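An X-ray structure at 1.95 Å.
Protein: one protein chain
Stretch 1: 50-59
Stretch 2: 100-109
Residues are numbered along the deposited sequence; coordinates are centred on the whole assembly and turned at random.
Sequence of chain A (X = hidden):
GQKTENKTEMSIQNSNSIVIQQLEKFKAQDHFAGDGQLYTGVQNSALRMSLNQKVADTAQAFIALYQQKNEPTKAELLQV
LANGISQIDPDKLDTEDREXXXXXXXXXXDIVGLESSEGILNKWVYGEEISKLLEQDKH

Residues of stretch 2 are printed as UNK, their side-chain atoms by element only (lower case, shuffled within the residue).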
# COMPACT_ATOMS: atom_id res chain seq x y z
N SER A 50 8.30 -10.85 -0.45
CA SER A 50 7.17 -11.00 0.45
C SER A 50 6.36 -9.70 0.51
O SER A 50 5.13 -9.72 0.62
CB SER A 50 7.67 -11.39 1.84
OG SER A 50 6.61 -11.69 2.72
N LEU A 51 7.06 -8.57 0.43
CA LEU A 51 6.43 -7.25 0.51
C LEU A 51 5.71 -6.87 -0.78
O LEU A 51 4.59 -6.36 -0.75
CB LEU A 51 7.47 -6.18 0.83
CG LEU A 51 7.97 -6.17 2.27
CD1 LEU A 51 9.21 -5.30 2.41
CD2 LEU A 51 6.87 -5.69 3.19
N ASN A 52 6.37 -7.10 -1.92
CA ASN A 52 5.75 -6.87 -3.21
C ASN A 52 4.48 -7.71 -3.36
O ASN A 52 3.50 -7.28 -3.97
CB ASN A 52 6.74 -7.18 -4.33
CG ASN A 52 7.78 -6.11 -4.49
OD1 ASN A 52 7.47 -4.92 -4.52
ND2 ASN A 52 9.05 -6.51 -4.58
N GLN A 53 4.50 -8.91 -2.78
CA GLN A 53 3.34 -9.80 -2.82
C GLN A 53 2.17 -9.21 -2.04
O GLN A 53 1.03 -9.22 -2.51
CB GLN A 53 3.71 -11.18 -2.28
CG GLN A 53 2.54 -12.14 -2.17
CD GLN A 53 1.87 -12.42 -3.51
OE1 GLN A 53 2.45 -12.16 -4.57
NE2 GLN A 53 0.65 -12.94 -3.46
N LYS A 54 2.45 -8.72 -0.83
CA LYS A 54 1.43 -8.07 -0.01
C LYS A 54 0.83 -6.86 -0.72
O LYS A 54 -0.37 -6.60 -0.62
CB LYS A 54 2.03 -7.64 1.32
CG LYS A 54 2.52 -8.78 2.20
CD LYS A 54 1.40 -9.40 3.02
CE LYS A 54 1.93 -10.38 4.06
NZ LYS A 54 0.87 -10.89 4.97
N VAL A 55 1.67 -6.13 -1.44
CA VAL A 55 1.21 -4.98 -2.22
C VAL A 55 0.37 -5.47 -3.38
O VAL A 55 -0.66 -4.88 -3.70
CB VAL A 55 2.41 -4.14 -2.76
CG1 VAL A 55 1.94 -3.05 -3.73
CG2 VAL A 55 3.18 -3.51 -1.62
N ALA A 56 0.82 -6.55 -4.01
CA ALA A 56 0.09 -7.14 -5.12
C ALA A 56 -1.28 -7.61 -4.65
O ALA A 56 -2.26 -7.49 -5.38
CB ALA A 56 0.88 -8.29 -5.71
N ASP A 57 -1.34 -8.13 -3.43
CA ASP A 57 -2.60 -8.63 -2.88
C ASP A 57 -3.62 -7.50 -2.73
O ASP A 57 -4.79 -7.68 -3.06
CB ASP A 57 -2.39 -9.31 -1.52
CG ASP A 57 -1.53 -10.56 -1.61
OD1 ASP A 57 -1.47 -11.18 -2.69
OD2 ASP A 57 -0.92 -10.93 -0.58
N THR A 58 -3.18 -6.35 -2.24
CA THR A 58 -4.06 -5.21 -2.07
C THR A 58 -4.49 -4.65 -3.42
O THR A 58 -5.64 -4.25 -3.59
CB THR A 58 -3.38 -4.10 -1.26
OG1 THR A 58 -2.95 -4.63 0.00
CG2 THR A 58 -4.33 -2.93 -1.03
N ALA A 59 -3.56 -4.61 -4.37
CA ALA A 59 -3.87 -4.19 -5.73
C ALA A 59 -4.96 -5.09 -6.32
O ALA A 59 -5.88 -4.61 -6.97
CB ALA A 59 -2.62 -4.24 -6.58
N UNK A 100 8.71 3.34 3.08
CA UNK A 100 8.54 3.00 1.68
C UNK A 100 7.19 2.32 1.45
O UNK A 100 6.57 2.49 0.40
n UNK A 100 9.71 3.23 -2.35
c UNK A 100 9.67 2.10 1.20
c UNK A 100 10.00 3.21 -1.05
o UNK A 100 10.49 4.17 -0.46
c UNK A 100 9.70 1.92 -0.31
N UNK A 101 6.74 1.54 2.43
CA UNK A 101 5.44 0.88 2.36
C UNK A 101 4.33 1.92 2.36
O UNK A 101 3.35 1.80 1.62
c UNK A 101 5.23 -0.10 3.54
c UNK A 101 6.14 -1.30 3.40
c UNK A 101 3.77 -0.57 3.62
N UNK A 102 4.48 2.94 3.20
CA UNK A 102 3.51 4.02 3.29
C UNK A 102 3.45 4.79 1.97
O UNK A 102 2.37 5.07 1.46
c UNK A 102 3.87 4.96 4.43
N UNK A 103 4.62 5.12 1.42
CA UNK A 103 4.70 5.82 0.15
C UNK A 103 4.03 5.00 -0.95
O UNK A 103 3.32 5.53 -1.79
o UNK A 103 6.74 7.02 0.72
c UNK A 103 6.29 6.70 -1.63
c UNK A 103 6.17 6.10 -0.22
N UNK A 104 4.28 3.69 -0.93
CA UNK A 104 3.71 2.78 -1.91
C UNK A 104 2.19 2.77 -1.81
O UNK A 104 1.49 2.79 -2.83
c UNK A 104 3.63 0.36 -2.70
c UNK A 104 4.28 1.34 -1.73
o UNK A 104 5.69 1.36 -1.95
N UNK A 105 1.66 2.74 -0.59
CA UNK A 105 0.22 2.73 -0.38
C UNK A 105 -0.41 4.09 -0.67
O UNK A 105 -1.61 4.18 -0.94
c UNK A 105 -0.12 2.29 1.04
c UNK A 105 0.67 -0.09 1.17
c UNK A 105 -0.85 -1.92 1.40
c UNK A 105 0.44 -1.45 1.28
c UNK A 105 -1.67 0.33 1.29
c UNK A 105 -1.91 -1.03 1.41
c UNK A 105 -0.38 0.82 1.17
N UNK A 106 0.39 5.15 -0.61
CA UNK A 106 -0.10 6.48 -0.94
C UNK A 106 -0.43 6.53 -2.42
O UNK A 106 -1.33 7.26 -2.83
o UNK A 106 1.99 9.57 2.29
c UNK A 106 0.94 7.96 0.87
c UNK A 106 0.95 7.54 -0.59
o UNK A 106 2.99 9.11 0.40
c UNK A 106 2.05 8.95 1.21
N UNK A 107 0.29 5.75 -3.21
CA UNK A 107 0.05 5.69 -4.64
C UNK A 107 -1.34 5.14 -4.93
O UNK A 107 -2.00 5.57 -5.87
c UNK A 107 1.11 4.83 -5.33
o UNK A 107 2.41 5.37 -5.13
N UNK A 108 -1.79 4.19 -4.10
CA UNK A 108 -3.14 3.66 -4.21
C UNK A 108 -4.16 4.79 -4.06
O UNK A 108 -5.12 4.85 -4.82
c UNK A 108 -3.43 2.61 -3.13
c UNK A 108 -3.15 0.65 -4.69
c UNK A 108 -2.68 -0.62 -4.98
c UNK A 108 -1.98 -1.33 -4.03
c UNK A 108 -2.92 1.23 -3.45
c UNK A 108 -1.74 -0.76 -2.79
c UNK A 108 -2.21 0.50 -2.50
N UNK A 109 -3.94 5.66 -3.09
CA UNK A 109 -4.84 6.78 -2.85
C UNK A 109 -5.01 7.59 -4.13
O UNK A 109 -6.13 7.93 -4.51
c UNK A 109 -4.32 7.67 -1.73
c UNK A 109 -5.57 6.55 0.14
c UNK A 109 -3.70 8.10 0.64
c UNK A 109 -4.22 7.07 -0.33

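Position 100 carries three side-chain carbons in a row, the third bearing one oxygen and one nitrogen. This carboxamide, out of reach of stretch 1, identifies Gln100, whose NE2 is hydrogen-bonded elsewhere in the structure. At position 101 a single carbon carries two more, and one of these branch carbons comes near Leu51 CD2; the beta-branched pattern is that of valine. Val101 is buried, and its CG2 lies 4.5 Å from Leu51 CD2, a loose apolar contact. Position 102 has one side-chain carbon and is therefore Ala102; it is buried but does not reach stretch 1.

Position 103 shows one carbon bearing an oxygen and a carbon, which fits threonine; Thr103 is exposed and lies far from the partner helix. The same three atoms recur at position 104, but here the CA-to-CB bond points toward stretch 1 and the terminal carbon packs against Val55 CG1. This is Thr104, with its CG2 3.9 Å from Val55 CG1. Its hydroxyl turns back to its own helix, where OG1 donates a hydrogen bond to Gln100 O at 2.8 Å, so the methyl makes the contact while the polar atom is satisfied within the turn.

At position 105 one carbon leads to a ring of six carbons without oxygen, and the ring reaches Thr58 OG1 and Val55 CG2; hence Phe105. Its CA-to-CB bond points sideways, yet the ring comes nearer to stretch 1: CZ lies 3.7 Å from Thr58 OG1, and CE1 is 4.5 Å from Val55 CG2. Position 106 has three carbons, the last with two oxygens; this carboxylate is Glu106, exposed and without a partner on stretch 1. One carbon and one oxygen at position 107 give Ser107, also out of reach.

Position 108 again has one carbon and a six-carbon ring; its CA-to-CB bond points toward stretch 1, and the ring reaches Val55, Thr58 and Ala59. The tip of the Phe108 ring rests against Val55 and Ala59: CZ is 3.8 Å from Val55 O, which lies at the ring edge, and 3.9 Å from Ala59 CB. Its CE2 approaches Thr58 CG2 at 3.8 Å. Position 109 has four carbons forked at the second, and Leu109 extends beyond reach of stretch 1.

The two helices run nearly parallel, at 19°, with their axes 11.4 Å apart at closest approach. Contacts recur along them, Leu51 with Val101, then Val55 with Thr104 and Phe105, then Thr58 and Ala59 with Phe108. No hydrogen bond crosses between the stretches. The modest 313 Å² contact rests on packing, with the two phenylalanine rings spanning much of the separation and the small Ala59 side chain meeting the tip of Phe108.

Stretch 2 100-109: QVATTFESFL
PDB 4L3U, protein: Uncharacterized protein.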